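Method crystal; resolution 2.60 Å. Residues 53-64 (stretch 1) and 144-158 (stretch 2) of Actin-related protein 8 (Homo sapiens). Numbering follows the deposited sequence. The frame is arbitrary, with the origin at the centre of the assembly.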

# COMPACT_ATOMS: atom_id res chain seq x y z
N GLN A 53 -10.86 26.21 -16.20
CA GLN A 53 -10.43 25.97 -14.82
C GLN A 53 -9.04 25.31 -14.90
O GLN A 53 -8.76 24.60 -15.87
CB GLN A 53 -11.46 25.10 -14.07
CG GLN A 53 -12.73 25.84 -13.57
CD GLN A 53 -13.87 24.91 -13.05
OE1 GLN A 53 -15.03 25.31 -12.99
NE2 GLN A 53 -13.52 23.67 -12.68
N PRO A 54 -8.15 25.58 -13.92
CA PRO A 54 -6.84 24.91 -13.93
C PRO A 54 -6.97 23.44 -13.55
O PRO A 54 -7.76 23.09 -12.67
CB PRO A 54 -6.04 25.65 -12.85
CG PRO A 54 -6.83 26.92 -12.59
CD PRO A 54 -8.26 26.55 -12.82
N LEU A 55 -6.23 22.57 -14.22
CA LEU A 55 -6.34 21.15 -13.97
C LEU A 55 -5.64 20.74 -12.67
O LEU A 55 -4.44 20.92 -12.52
CB LEU A 55 -5.83 20.35 -15.17
CG LEU A 55 -6.83 20.54 -16.31
CD1 LEU A 55 -6.42 19.82 -17.58
CD2 LEU A 55 -8.21 20.07 -15.85
N TYR A 56 -6.40 20.22 -11.72
CA TYR A 56 -5.81 19.71 -10.49
C TYR A 56 -5.47 18.23 -10.63
O TYR A 56 -6.34 17.40 -10.95
CB TYR A 56 -6.74 19.94 -9.30
CG TYR A 56 -6.10 19.48 -8.02
CD1 TYR A 56 -6.25 18.17 -7.57
CD2 TYR A 56 -5.30 20.35 -7.28
CE1 TYR A 56 -5.62 17.74 -6.40
CE2 TYR A 56 -4.69 19.94 -6.12
CZ TYR A 56 -4.84 18.64 -5.68
OH TYR A 56 -4.21 18.23 -4.52
N LYS A 57 -4.20 17.89 -10.43
CA LYS A 57 -3.81 16.48 -10.38
C LYS A 57 -3.20 16.21 -9.02
O LYS A 57 -2.31 16.94 -8.58
CB LYS A 57 -2.82 16.11 -11.49
CG LYS A 57 -3.23 16.47 -12.92
CD LYS A 57 -4.64 16.01 -13.27
CE LYS A 57 -5.03 16.46 -14.69
NZ LYS A 57 -4.11 15.90 -15.73
N ASP A 58 -3.68 15.19 -8.33
CA ASP A 58 -3.06 14.81 -7.06
C ASP A 58 -1.66 14.26 -7.31
O ASP A 58 -1.37 13.69 -8.36
CB ASP A 58 -3.91 13.78 -6.30
CG ASP A 58 -4.81 14.42 -5.25
OD1 ASP A 58 -4.42 15.45 -4.65
OD2 ASP A 58 -5.92 13.88 -5.01
N SER A 59 -0.79 14.43 -6.33
CA SER A 59 0.52 13.81 -6.41
C SER A 59 0.36 12.31 -6.20
O SER A 59 -0.50 11.86 -5.43
CB SER A 59 1.42 14.41 -5.34
OG SER A 59 1.07 15.76 -5.08
N TRP A 60 1.17 11.52 -6.90
CA TRP A 60 1.23 10.09 -6.67
C TRP A 60 2.66 9.62 -6.34
O TRP A 60 2.99 9.37 -5.17
CB TRP A 60 0.69 9.36 -7.87
CG TRP A 60 0.67 7.89 -7.70
CD1 TRP A 60 1.00 7.18 -6.58
CD2 TRP A 60 0.31 6.92 -8.69
NE1 TRP A 60 0.87 5.83 -6.81
CE2 TRP A 60 0.45 5.65 -8.10
CE3 TRP A 60 -0.12 7.01 -10.03
CZ2 TRP A 60 0.18 4.47 -8.80
CZ3 TRP A 60 -0.39 5.85 -10.71
CH2 TRP A 60 -0.24 4.59 -10.10
N LEU A 61 3.50 9.51 -7.36
CA LEU A 61 4.90 9.15 -7.15
C LEU A 61 5.74 10.37 -6.73
O LEU A 61 6.87 10.22 -6.30
CB LEU A 61 5.54 8.49 -8.37
CG LEU A 61 4.96 7.20 -8.94
CD1 LEU A 61 6.02 6.55 -9.81
CD2 LEU A 61 4.48 6.23 -7.86
N LEU A 62 5.21 11.57 -6.88
CA LEU A 62 5.90 12.71 -6.30
C LEU A 62 5.28 13.07 -4.95
O LEU A 62 4.17 12.63 -4.62
CB LEU A 62 5.88 13.91 -7.23
CG LEU A 62 6.78 13.84 -8.45
CD1 LEU A 62 6.94 15.22 -9.02
CD2 LEU A 62 8.14 13.27 -8.07
N ARG A 63 6.00 13.86 -4.17
CA ARG A 63 5.58 14.21 -2.82
C ARG A 63 6.40 15.41 -2.40
O ARG A 63 7.41 15.71 -3.04
CB ARG A 63 5.80 13.04 -1.86
CG ARG A 63 7.23 12.47 -1.89
CD ARG A 63 7.38 11.28 -0.95
NE ARG A 63 7.03 11.62 0.43
CZ ARG A 63 6.94 10.73 1.41
NH1 ARG A 63 7.17 9.45 1.16
NH2 ARG A 63 6.62 11.11 2.63
N GLU A 64 5.97 16.08 -1.34
CA GLU A 64 6.72 17.22 -0.80
C GLU A 64 8.10 16.83 -0.27
O GLU A 64 8.28 15.76 0.30
CB GLU A 64 5.95 17.88 0.34
CG GLU A 64 4.84 18.80 -0.07
CD GLU A 64 4.00 19.22 1.14
OE1 GLU A 64 2.76 19.35 1.00
OE2 GLU A 64 4.59 19.42 2.23
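Stretch 2, residues 144-158: NPLDCYNIHWPIRRG

Stretch 2 runs alongside stretch 1 in the same direction, held by a short backbone pairing at Lys 57 and by polar and stacked side chains beyond it. Together the two bury 846 Å² of surface. Stretch 1 is extended from Gln 53 to Ser 59, bends at Trp 60 and Leu 61, and extends again to Glu 64; it forms no regular strand. Stretch 2 opens with a type I turn from Asn 144 to Asp 147, then forms strands at 149-152 and 155-156.

The register is parallel: the CA atoms of Tyr 56 and Asn 150 are 4.7 Å apart, those of Lys 57 and Ile 151 4.9 Å, and those of Asp 58 and His 152 5.6 Å. Lys 57 and Ile 151 make a single beta bridge. Ile 151 N donates to Tyr 56 O at 2.9 Å, and Asp 58 N donates to Ile 151 O at 3.2 Å. Before the bridge, the side chain of Asn 150 takes over, its OD1 accepting from Tyr 56 N at 2.7 Å. After it, Asp 58 OD2 accepts from Trp 153 N at 2.7 Å.

At the turn, Leu 55 CD1 lies 3.5 Å from Pro 145 O and 3.5 Å from Asp 147 O. Lys 57 NZ makes a weak hydrogen bond to Pro 145 O at 3.4 Å, while its CD packs 3.7 Å from Ile 151 CG1. The rings of Tyr 56 and His 152 are nearly parallel but slid apart, with centroids 5.4 Å apart.

Farther along, Trp 60 CE3 approaches Trp 153 CZ2 at 4.2 Å, with the six-membered rings oblique at 43°. Arg 156 NH1 reaches back to donate to Ser 59 O at 2.8 Å. The guanidinium groups of Arg 63 and Arg 157 stack flat despite their like charges, with centres 4.0 Å apart. A water accepts from Glu 64 N at 3.1 Å and, weakly, from Arg 157 NH2 at 2.8 Å, linking the stretches there.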

# COMPACT_ATOMS: atom_id res chain seq x y z
N ASN A 144 -7.75 11.13 -20.48
CA ASN A 144 -6.77 11.97 -21.16
C ASN A 144 -6.45 13.16 -20.26
O ASN A 144 -7.34 13.86 -19.80
CB ASN A 144 -7.34 12.42 -22.50
CG ASN A 144 -6.33 13.20 -23.34
OD1 ASN A 144 -5.46 13.90 -22.82
ND2 ASN A 144 -6.48 13.10 -24.65
N PRO A 145 -5.16 13.38 -19.99
CA PRO A 145 -4.69 14.46 -19.10
C PRO A 145 -5.11 15.83 -19.62
O PRO A 145 -5.14 16.79 -18.85
CB PRO A 145 -3.17 14.35 -19.19
CG PRO A 145 -2.89 13.02 -19.74
CD PRO A 145 -4.05 12.58 -20.54
N LEU A 146 -5.43 15.91 -20.91
CA LEU A 146 -5.93 17.15 -21.51
C LEU A 146 -7.43 17.39 -21.31
O LEU A 146 -7.90 18.50 -21.52
CB LEU A 146 -5.64 17.16 -23.00
CG LEU A 146 -4.15 17.18 -23.33
CD1 LEU A 146 -3.99 17.03 -24.83
CD2 LEU A 146 -3.52 18.47 -22.83
N ASP A 147 -8.17 16.35 -20.93
CA ASP A 147 -9.59 16.53 -20.63
C ASP A 147 -9.81 17.36 -19.39
O ASP A 147 -8.92 17.51 -18.55
CB ASP A 147 -10.29 15.20 -20.44
CG ASP A 147 -10.76 14.61 -21.74
OD1 ASP A 147 -11.69 13.77 -21.68
OD2 ASP A 147 -10.20 14.98 -22.80
N CYS A 148 -11.01 17.90 -19.28
CA CYS A 148 -11.34 18.84 -18.23
C CYS A 148 -11.80 18.06 -17.01
O CYS A 148 -12.98 18.08 -16.64
CB CYS A 148 -12.42 19.82 -18.70
SG CYS A 148 -13.84 19.02 -19.55
N TYR A 149 -10.86 17.35 -16.40
CA TYR A 149 -11.16 16.61 -15.19
C TYR A 149 -10.05 16.80 -14.19
O TYR A 149 -8.86 16.77 -14.55
CB TYR A 149 -11.36 15.13 -15.49
CG TYR A 149 -12.68 14.82 -16.18
CD1 TYR A 149 -12.86 15.09 -17.53
CD2 TYR A 149 -13.73 14.25 -15.48
CE1 TYR A 149 -14.05 14.80 -18.16
CE2 TYR A 149 -14.94 13.96 -16.10
CZ TYR A 149 -15.09 14.24 -17.45
OH TYR A 149 -16.29 13.96 -18.08
N ASN A 150 -10.42 17.04 -12.93
CA ASN A 150 -9.44 17.00 -11.84
C ASN A 150 -9.35 15.58 -11.32
O ASN A 150 -10.36 14.86 -11.25
CB ASN A 150 -9.81 17.95 -10.72
CG ASN A 150 -9.79 19.40 -11.15
OD1 ASN A 150 -9.02 19.79 -12.03
ND2 ASN A 150 -10.64 20.20 -10.53
N ILE A 151 -8.14 15.16 -10.97
CA ILE A 151 -7.90 13.82 -10.45
C ILE A 151 -7.68 13.86 -8.95
O ILE A 151 -6.83 14.62 -8.46
CB ILE A 151 -6.69 13.18 -11.12
CG1 ILE A 151 -6.88 13.19 -12.64
CG2 ILE A 151 -6.47 11.76 -10.59
CD1 ILE A 151 -8.06 12.39 -13.11
N HIS A 152 -8.45 13.05 -8.23
CA HIS A 152 -8.37 13.01 -6.76
C HIS A 152 -8.15 11.61 -6.21
O HIS A 152 -8.89 10.67 -6.53
CB HIS A 152 -9.63 13.64 -6.13
CG HIS A 152 -9.84 15.08 -6.49
ND1 HIS A 152 -10.80 15.49 -7.39
CD2 HIS A 152 -9.19 16.20 -6.10
CE1 HIS A 152 -10.74 16.80 -7.54
NE2 HIS A 152 -9.77 17.26 -6.76
N TRP A 153 -7.12 11.49 -5.39
CA TRP A 153 -6.89 10.31 -4.58
C TRP A 153 -7.27 10.68 -3.16
O TRP A 153 -6.53 11.39 -2.49
CB TRP A 153 -5.42 9.93 -4.61
CG TRP A 153 -4.89 9.54 -5.94
CD1 TRP A 153 -4.33 10.37 -6.88
CD2 TRP A 153 -4.84 8.22 -6.50
NE1 TRP A 153 -3.94 9.63 -7.98
CE2 TRP A 153 -4.24 8.32 -7.77
CE3 TRP A 153 -5.25 6.96 -6.04
CZ2 TRP A 153 -4.03 7.20 -8.60
CZ3 TRP A 153 -5.04 5.84 -6.86
CH2 TRP A 153 -4.44 5.98 -8.12
N PRO A 154 -8.43 10.20 -2.69
CA PRO A 154 -8.98 10.56 -1.37
C PRO A 154 -8.07 10.13 -0.23
O PRO A 154 -8.21 10.61 0.89
CB PRO A 154 -10.28 9.76 -1.31
CG PRO A 154 -10.65 9.54 -2.73
CD PRO A 154 -9.35 9.36 -3.46
N ILE A 155 -7.14 9.23 -0.51
CA ILE A 155 -6.23 8.79 0.53
C ILE A 155 -4.78 8.87 0.06
O ILE A 155 -4.45 8.45 -1.05
CB ILE A 155 -6.58 7.37 1.00
CG1 ILE A 155 -8.03 7.36 1.49
CG2 ILE A 155 -5.62 6.90 2.09
CD1 ILE A 155 -8.48 6.03 2.00
N ARG A 156 -3.93 9.43 0.91
CA ARG A 156 -2.50 9.57 0.63
C ARG A 156 -1.75 9.18 1.88
O ARG A 156 -2.13 9.58 2.98
CB ARG A 156 -2.13 11.02 0.26
CG ARG A 156 -2.82 11.61 -0.98
CD ARG A 156 -2.24 11.07 -2.29
NE ARG A 156 -2.69 9.70 -2.54
CZ ARG A 156 -2.33 8.96 -3.59
NH1 ARG A 156 -1.50 9.45 -4.50
NH2 ARG A 156 -2.79 7.72 -3.71
N ARG A 157 -0.70 8.38 1.71
CA ARG A 157 0.10 7.97 2.85
C ARG A 157 -0.78 7.44 3.98
O ARG A 157 -0.49 7.68 5.16
CB ARG A 157 0.98 9.13 3.33
CG ARG A 157 2.32 9.20 2.61
CD ARG A 157 3.11 10.44 3.00
NE ARG A 157 2.87 11.56 2.10
CZ ARG A 157 3.07 11.52 0.79
NH1 ARG A 157 3.51 10.40 0.19
NH2 ARG A 157 2.83 12.60 0.06
N GLY A 158 -1.85 6.76 3.60
CA GLY A 158 -2.72 6.06 4.54
C GLY A 158 -3.60 6.95 5.40
O GLY A 158 -4.22 6.48 6.36
O HOH W 1 3.29 15.37 -0.03